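Local coordinates for protein flavocytochrome C3 fumarate reductase (Shewanella frigidimarina, PDB 1QO8) that catalyses, in vitro, the essentially one-way reduction of fumarate to succinate, using one FAD and four covalently bound c-type hemes per subunit, at residues V378-V383 against A412-D417; G387-S392 against F475-M480. One frame throughout, in Å; residues are numbered along the deposited sequence.

Contact 1 (V378-V383 against A412-D417); sequences VGAVMV and AWIIFD
Four backbone hydrogen bonds tie strand 381-383 to strand 412-417 as an antiparallel pair. V381 and I415 form one hydrogen-bonded pair, V383 and W413 the next, with M382 and I414 as the non-hydrogen-bonded pair between them. The bonds are uneven: V383 O takes N of W413 at 2.7 Å, almost straight at 176° and nearly along the C=O axis, whereas W413 O receives N of V383 at 3.1 Å, within the carbonyl plane. Between the two hydrogen-bonded pairs, CA of M382 makes a CA-H...O contact with O of W413 at 3.3 Å.

Apolar contacts follow the alternation of the strands. On the face of V381, V383, W413 and I415, CG1 of V383 meets CD1 of I415 at 3.7 Å, the two side chains crossing at about a right angle, while CG2 of I415 lies against CB of V381. M382 and I414 occupy the other face. With CG anti to the backbone N (chi1 -170°), M382 lays CG 3.7 Å from CB of A412. Ahead of the strand, CB of A380 presses against CG2 of I414 at 3.5 Å and touches the F416 ring obliquely.

G379 ends helix 374-377 in a Schellman motif; D417 is the N-cap of helix 418-423. Strand 381-383 is an edge strand of a mixed sheet, consistent with the mobile capping (clamp) domain of this family. Strand 412-417 lies between it and strand 489-505, antiparallel to both. Helix 453-469 covers V381 and V383 with Y463 and T459, and L420 of helix 418-423 packs on A380.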
ATOM      1  N   VAL A 378     -33.819  -4.227  16.547  1.00 39.34           N
ATOM      2  CA  VAL A 378     -34.982  -4.040  17.380  1.00 39.58           C
ATOM      3  C   VAL A 378     -36.137  -3.675  16.502  1.00 35.07           C
ATOM      4  O   VAL A 378     -37.270  -3.419  16.965  1.00 33.14           O
ATOM      5  CB  VAL A 378     -34.721  -3.100  18.601  1.00 45.67           C
ATOM      6  CG1 VAL A 378     -35.971  -2.951  19.478  1.00 49.66           C
ATOM      7  CG2 VAL A 378     -33.589  -3.483  19.535  1.00 43.94           C
ATOM      8  N   GLY A 379     -35.999  -3.669  15.142  1.00 35.28           N
ATOM      9  CA  GLY A 379     -37.154  -3.563  14.297  1.00 31.89           C
ATOM     10  C   GLY A 379     -37.131  -2.750  13.032  1.00 34.58           C
ATOM     11  O   GLY A 379     -38.079  -2.754  12.264  1.00 34.10           O
ATOM     12  N   ALA A 380     -36.101  -1.822  12.913  1.00 33.05           N
ATOM     13  CA  ALA A 380     -36.256  -0.842  11.853  1.00 34.70           C
ATOM     14  C   ALA A 380     -36.056  -1.567  10.505  1.00 34.60           C
ATOM     15  O   ALA A 380     -35.409  -2.568  10.428  1.00 31.86           O
ATOM     16  CB  ALA A 380     -35.199   0.245  11.995  1.00 35.99           C
ATOM     17  N   VAL A 381     -36.554  -0.935   9.487  1.00 35.81           N
ATOM     18  CA  VAL A 381     -36.470  -1.257   8.104  1.00 40.32           C
ATOM     19  C   VAL A 381     -35.392  -0.366   7.412  1.00 40.90           C
ATOM     20  O   VAL A 381     -35.224   0.755   7.866  1.00 38.76           O
ATOM     21  CB  VAL A 381     -37.847  -0.944   7.490  1.00 37.66           C
ATOM     22  CG1 VAL A 381     -37.934  -1.055   5.972  1.00 37.47           C
ATOM     23  CG2 VAL A 381     -38.881  -1.904   8.116  1.00 42.14           C
ATOM     24  N   MET A 382     -34.780  -0.906   6.345  1.00 41.49           N
ATOM     25  CA  MET A 382     -33.817  -0.151   5.555  1.00 42.70           C
ATOM     26  C   MET A 382     -34.271  -0.126   4.107  1.00 42.33           C
ATOM     27  O   MET A 382     -34.536  -1.176   3.541  1.00 39.78           O
ATOM     28  CB  MET A 382     -32.403  -0.742   5.698  1.00 41.82           C
ATOM     29  CG  MET A 382     -31.326   0.187   5.068  1.00 40.35           C
ATOM     30  SD  MET A 382     -29.669  -0.394   5.509  1.00 40.10           S
ATOM     31  CE  MET A 382     -29.664  -2.070   4.904  1.00 40.19           C
ATOM     32  N   VAL A 383     -34.320   1.096   3.602  1.00 37.40           N
ATOM     33  CA  VAL A 383     -34.891   1.421   2.309  1.00 41.61           C
ATOM     34  C   VAL A 383     -33.907   2.314   1.509  1.00 43.10           C
ATOM     35  O   VAL A 383     -33.078   3.042   2.104  1.00 40.96           O
ATOM     36  CB  VAL A 383     -36.197   2.062   2.757  1.00 44.20           C
ATOM     37  CG1 VAL A 383     -36.473   3.488   2.450  1.00 42.42           C
ATOM     38  CG2 VAL A 383     -37.396   1.129   2.608  1.00 43.08           C
ATOM     39  N   ALA A 412     -28.553   4.808   2.336  1.00 39.95           N
ATOM     40  CA  ALA A 412     -29.911   4.192   2.521  1.00 40.24           C
ATOM     41  C   ALA A 412     -30.577   5.013   3.596  1.00 40.17           C
ATOM     42  O   ALA A 412     -29.970   5.946   4.205  1.00 40.86           O
ATOM     43  CB  ALA A 412     -29.701   2.713   2.874  1.00 36.61           C
ATOM     44  N   TRP A 413     -31.821   4.723   3.855  1.00 40.50           N
ATOM     45  CA  TRP A 413     -32.560   5.274   4.991  1.00 37.71           C
ATOM     46  C   TRP A 413     -32.903   4.207   6.024  1.00 39.21           C
ATOM     47  O   TRP A 413     -33.457   3.134   5.701  1.00 39.91           O
ATOM     48  CB  TRP A 413     -33.845   5.838   4.391  1.00 38.98           C
ATOM     49  CG  TRP A 413     -33.728   7.060   3.541  1.00 42.24           C
ATOM     50  CD1 TRP A 413     -33.896   7.149   2.201  1.00 40.93           C
ATOM     51  CD2 TRP A 413     -33.528   8.413   4.012  1.00 40.28           C
ATOM     52  NE1 TRP A 413     -33.740   8.452   1.812  1.00 41.72           N
ATOM     53  CE2 TRP A 413     -33.549   9.245   2.894  1.00 41.70           C
ATOM     54  CE3 TRP A 413     -33.398   8.978   5.258  1.00 40.92           C
ATOM     55  CZ2 TRP A 413     -33.378  10.644   2.967  1.00 42.35           C
ATOM     56  CZ3 TRP A 413     -33.228  10.355   5.381  1.00 40.73           C
ATOM     57  CH2 TRP A 413     -33.203  11.170   4.214  1.00 42.29           C
ATOM     58  N   ILE A 414     -32.714   4.471   7.313  1.00 37.70           N
ATOM     59  CA  ILE A 414     -33.251   3.521   8.284  1.00 38.17           C
ATOM     60  C   ILE A 414     -34.547   4.090   8.883  1.00 40.29           C
ATOM     61  O   ILE A 414     -34.486   5.267   9.267  1.00 37.98           O
ATOM     62  CB  ILE A 414     -32.224   3.117   9.322  1.00 36.96           C
ATOM     63  CG1 ILE A 414     -31.203   2.201   8.616  1.00 40.12           C
ATOM     64  CG2 ILE A 414     -32.861   2.451  10.526  1.00 37.40           C
ATOM     65  CD1 ILE A 414     -29.973   1.897   9.422  1.00 40.57           C
ATOM     66  N   ILE A 415     -35.602   3.282   8.837  1.00 39.81           N
ATOM     67  CA  ILE A 415     -37.015   3.747   8.937  1.00 40.32           C
ATOM     68  C   ILE A 415     -37.790   3.002  10.008  1.00 38.53           C
ATOM     69  O   ILE A 415     -37.336   1.891  10.245  1.00 35.20           O
ATOM     70  CB  ILE A 415     -37.574   3.514   7.551  1.00 41.45           C
ATOM     71  CG1 ILE A 415     -37.441   4.952   7.047  1.00 37.76           C
ATOM     72  CG2 ILE A 415     -38.762   2.815   6.897  1.00 37.48           C
ATOM     73  CD1 ILE A 415     -36.616   4.898   5.823  1.00 39.26           C
ATOM     74  N   PHE A 416     -38.653   3.696  10.755  1.00 38.18           N
ATOM     75  CA  PHE A 416     -39.314   3.015  11.866  1.00 40.34           C
ATOM     76  C   PHE A 416     -40.509   3.875  12.274  1.00 40.67           C
ATOM     77  O   PHE A 416     -40.607   5.001  11.758  1.00 41.25           O
ATOM     78  CB  PHE A 416     -38.441   2.612  13.045  1.00 40.68           C
ATOM     79  CG  PHE A 416     -37.613   3.792  13.511  1.00 41.23           C
ATOM     80  CD1 PHE A 416     -38.150   4.745  14.368  1.00 39.77           C
ATOM     81  CD2 PHE A 416     -36.313   3.960  12.978  1.00 41.26           C
ATOM     82  CE1 PHE A 416     -37.310   5.815  14.756  1.00 41.72           C
ATOM     83  CE2 PHE A 416     -35.495   5.024  13.389  1.00 39.27           C
ATOM     84  CZ  PHE A 416     -36.007   5.961  14.260  1.00 39.33           C
ATOM     85  N   ASP A 417     -41.403   3.343  13.145  1.00 39.88           N
ATOM     86  CA  ASP A 417     -42.567   4.223  13.462  1.00 41.17           C
ATOM     87  C   ASP A 417     -42.466   4.516  14.927  1.00 39.92           C
ATOM     88  O   ASP A 417     -41.437   4.129  15.531  1.00 37.87           O
ATOM     89  CB  ASP A 417     -43.847   3.468  13.048  1.00 42.21           C
ATOM     90  CG  ASP A 417     -44.215   2.340  14.002  1.00 43.07           C
ATOM     91  OD1 ASP A 417     -43.415   1.826  14.838  1.00 40.77           O
ATOM     92  OD2 ASP A 417     -45.408   1.908  13.921  1.00 46.93           O
TER

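Contact 2 (G387-S392 against F475-M480); sequences GNRFIS and FGRADM
F475 dominates this meeting of two irregular segments by laying its ring over the backbone of F390 and I391. With CG anti to its carbonyl carbon (chi1 -62°), the ring sets one face on the peptide between them: N of I391 stands 3.5 Å above the F475 ring plane, over its centre, and C of F390 lies nearer the rim. CE1 of F475 reaches O of F390 at 3.4 Å. An alanine here removes the ring that covers this peptide and would probably loosen the hold of the 475-480 loop on residues 389-391.

R389 runs past the ring in the opposite direction. CB of R389 touches CE2 of F475 at 3.8 Å, and a bend at chi3 brings NH1 of R389 to the ring edge. Guanidinium and ring planes stand 87° apart.

OG of S392, hydrogen-bonded to N of L394, lies 3.4 Å from CA of R477. NE of R477 bonds O of D479 from above the carbonyl plane.

E393, in a salt bridge with R389 but only a long, weak ion pair with R477, and D472, in a salt bridge with R389, probably ease the like charges of the two arginines. A water accepts from N of S392 and donates to O of F475. With no direct polar bond between its segments, the join of the loop before helix 397-405 to that after helix 453-469 depends on ring shape, this water and R389's outside ion pairs.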
ATOM      1  N   GLY A 387     -37.171   4.439  -1.637  1.00 45.21           N
ATOM      2  CA  GLY A 387     -38.071   3.847  -0.655  1.00 45.78           C
ATOM      3  C   GLY A 387     -38.270   2.348  -0.792  1.00 43.38           C
ATOM      4  O   GLY A 387     -39.210   1.875  -0.165  1.00 40.85           O
ATOM      5  N   ASN A 388     -37.369   1.596  -1.417  1.00 41.76           N
ATOM      6  CA  ASN A 388     -37.430   0.172  -1.557  1.00 42.69           C
ATOM      7  C   ASN A 388     -36.411  -0.542  -0.683  1.00 42.73           C
ATOM      8  O   ASN A 388     -35.258  -0.111  -0.597  1.00 42.29           O
ATOM      9  CB  ASN A 388     -37.138  -0.251  -3.047  1.00 44.46           C
ATOM     10  CG  ASN A 388     -38.201   0.375  -3.940  1.00 48.19           C
ATOM     11  OD1 ASN A 388     -39.395   0.252  -3.616  1.00 49.60           O
ATOM     12  ND2 ASN A 388     -37.965   1.139  -4.985  1.00 48.10           N
ATOM     13  N   ARG A 389     -36.772  -1.652  -0.058  1.00 39.68           N
ATOM     14  CA  ARG A 389     -35.860  -2.479   0.709  1.00 39.44           C
ATOM     15  C   ARG A 389     -34.943  -3.125  -0.317  1.00 39.99           C
ATOM     16  O   ARG A 389     -35.403  -3.107  -1.443  1.00 37.99           O
ATOM     17  CB  ARG A 389     -36.657  -3.552   1.530  1.00 37.39           C
ATOM     18  CG  ARG A 389     -37.408  -2.918   2.730  1.00 37.42           C
ATOM     19  CD  ARG A 389     -38.324  -4.022   3.386  1.00 33.60           C
ATOM     20  NE  ARG A 389     -37.448  -4.891   4.122  1.00 35.73           N
ATOM     21  CZ  ARG A 389     -37.456  -6.229   4.087  1.00 41.85           C
ATOM     22  NH1 ARG A 389     -38.476  -6.758   3.370  1.00 41.41           N
ATOM     23  NH2 ARG A 389     -36.655  -6.937   4.862  1.00 41.16           N
ATOM     24  N   PHE A 390     -33.771  -3.638   0.012  1.00 39.32           N
ATOM     25  CA  PHE A 390     -32.874  -4.094  -1.042  1.00 42.33           C
ATOM     26  C   PHE A 390     -32.091  -5.217  -0.385  1.00 40.81           C
ATOM     27  O   PHE A 390     -31.358  -5.906  -0.996  1.00 42.30           O
ATOM     28  CB  PHE A 390     -31.839  -3.081  -1.566  1.00 39.60           C
ATOM     29  CG  PHE A 390     -31.249  -2.194  -0.478  1.00 39.25           C
ATOM     30  CD1 PHE A 390     -31.910  -1.087  -0.051  1.00 38.00           C
ATOM     31  CD2 PHE A 390     -30.014  -2.470   0.093  1.00 40.02           C
ATOM     32  CE1 PHE A 390     -31.363  -0.298   0.970  1.00 39.58           C
ATOM     33  CE2 PHE A 390     -29.453  -1.742   1.152  1.00 39.83           C
ATOM     34  CZ  PHE A 390     -30.141  -0.612   1.538  1.00 39.07           C
ATOM     35  N   ILE A 391     -32.371  -5.580   0.854  1.00 41.54           N
ATOM     36  CA  ILE A 391     -31.585  -6.608   1.535  1.00 40.35           C
ATOM     37  C   ILE A 391     -32.229  -6.790   2.919  1.00 41.17           C
ATOM     38  O   ILE A 391     -32.995  -5.923   3.344  1.00 41.79           O
ATOM     39  CB  ILE A 391     -30.082  -6.341   1.638  1.00 40.16           C
ATOM     40  CG1 ILE A 391     -29.434  -7.662   2.073  1.00 44.19           C
ATOM     41  CG2 ILE A 391     -29.646  -5.204   2.559  1.00 37.02           C
ATOM     42  CD1 ILE A 391     -27.944  -7.795   1.743  1.00 44.78           C
ATOM     43  N   SER A 392     -32.055  -7.972   3.493  1.00 39.88           N
ATOM     44  CA  SER A 392     -32.492  -8.117   4.864  1.00 41.50           C
ATOM     45  C   SER A 392     -31.730  -7.170   5.817  1.00 37.61           C
ATOM     46  O   SER A 392     -30.498  -7.193   5.775  1.00 36.20           O
ATOM     47  CB  SER A 392     -32.248  -9.530   5.335  1.00 42.77           C
ATOM     48  OG  SER A 392     -32.475  -9.689   6.744  1.00 43.60           O
ATOM     49  N   PHE A 475     -36.941 -10.619   1.191  1.00 44.29           N
ATOM     50  CA  PHE A 475     -35.558 -10.743   1.552  1.00 44.66           C
ATOM     51  C   PHE A 475     -35.230 -11.723   2.648  1.00 44.74           C
ATOM     52  O   PHE A 475     -34.013 -11.836   2.952  1.00 45.32           O
ATOM     53  CB  PHE A 475     -34.887  -9.354   1.919  1.00 43.59           C
ATOM     54  CG  PHE A 475     -34.912  -8.441   0.719  1.00 43.82           C
ATOM     55  CD1 PHE A 475     -34.017  -8.670  -0.326  1.00 43.42           C
ATOM     56  CD2 PHE A 475     -35.864  -7.483   0.567  1.00 40.23           C
ATOM     57  CE1 PHE A 475     -34.042  -7.883  -1.475  1.00 43.93           C
ATOM     58  CE2 PHE A 475     -35.901  -6.675  -0.549  1.00 44.84           C
ATOM     59  CZ  PHE A 475     -35.015  -6.902  -1.622  1.00 43.66           C
ATOM     60  N   GLY A 476     -36.191 -12.457   3.232  1.00 45.52           N
ATOM     61  CA  GLY A 476     -35.728 -13.508   4.155  1.00 43.71           C
ATOM     62  C   GLY A 476     -35.470 -12.986   5.551  1.00 47.78           C
ATOM     63  O   GLY A 476     -34.885 -13.746   6.340  1.00 49.15           O
ATOM     64  N   ARG A 477     -35.776 -11.705   5.899  1.00 48.70           N
ATOM     65  CA  ARG A 477     -35.432 -11.362   7.323  1.00 46.27           C
ATOM     66  C   ARG A 477     -36.111 -12.371   8.244  1.00 45.25           C
ATOM     67  O   ARG A 477     -37.340 -12.422   8.106  1.00 42.90           O
ATOM     68  CB  ARG A 477     -36.076  -9.985   7.534  1.00 44.31           C
ATOM     69  CG  ARG A 477     -35.753  -9.436   8.937  1.00 43.28           C
ATOM     70  CD  ARG A 477     -36.391  -8.002   8.962  1.00 40.43           C
ATOM     71  NE  ARG A 477     -36.080  -7.542  10.333  1.00 40.56           N
ATOM     72  CZ  ARG A 477     -35.886  -6.279  10.717  1.00 41.70           C
ATOM     73  NH1 ARG A 477     -36.037  -5.272   9.831  1.00 37.74           N
ATOM     74  NH2 ARG A 477     -35.574  -6.094  12.006  1.00 39.53           N
ATOM     75  N   ALA A 478     -35.520 -13.073   9.164  1.00 46.62           N
ATOM     76  CA  ALA A 478     -36.135 -14.067  10.011  1.00 49.40           C
ATOM     77  C   ALA A 478     -36.985 -13.531  11.170  1.00 51.44           C
ATOM     78  O   ALA A 478     -37.850 -14.235  11.755  1.00 51.26           O
ATOM     79  CB  ALA A 478     -35.002 -14.924  10.648  1.00 48.89           C
ATOM     80  N   ASP A 479     -36.689 -12.287  11.576  1.00 48.37           N
ATOM     81  CA  ASP A 479     -37.326 -11.775  12.803  1.00 47.50           C
ATOM     82  C   ASP A 479     -37.762 -10.362  12.509  1.00 47.21           C
ATOM     83  O   ASP A 479     -36.956  -9.426  12.246  1.00 43.53           O
ATOM     84  CB  ASP A 479     -36.396 -11.954  14.012  1.00 48.00           C
ATOM     85  CG  ASP A 479     -36.858 -10.975  15.116  1.00 50.93           C
ATOM     86  OD1 ASP A 479     -38.078 -10.845  15.425  1.00 48.52           O
ATOM     87  OD2 ASP A 479     -35.986 -10.292  15.712  1.00 50.90           O
ATOM     88  N   MET A 480     -39.092 -10.157  12.495  1.00 43.34           N
ATOM     89  CA  MET A 480     -39.754  -8.910  12.238  1.00 44.87           C
ATOM     90  C   MET A 480     -40.644  -8.417  13.382  1.00 45.64           C
ATOM     91  O   MET A 480     -41.844  -8.606  13.497  1.00 46.38           O
ATOM     92  CB  MET A 480     -40.460  -8.917  10.884  1.00 47.46           C
ATOM     93  CG  MET A 480     -39.532  -9.549   9.764  1.00 46.87           C
ATOM     94  SD  MET A 480     -40.583  -9.630   8.311  1.00 49.56           S
ATOM     95  CE  MET A 480     -40.857 -11.438   8.470  1.00 54.60           C
TER
HETATM   96  O   HOH W   1     -31.185 -10.571   2.328  1.00 62.38           O

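In the fold
The centres of contacts 1 and 2 lie about 10 Å apart, and their segments alternate along the chain, all four within its flavoprotein part. R477 joins them most directly, its NH1 lying 2.8 Å from O of A380, a probable hydrogen bond. The F390 ring packs on contact 1, with CZ of F390 3.6 Å from CB of A412. E393 gives a second polar link, bonding N of M382 and bridging R389. Both contacts lie near the probable substrate site: the side chain of I414 is about 8 Å from those of H360 and E373, and that of I391 about 10 Å from that of R397, the likely proton donor.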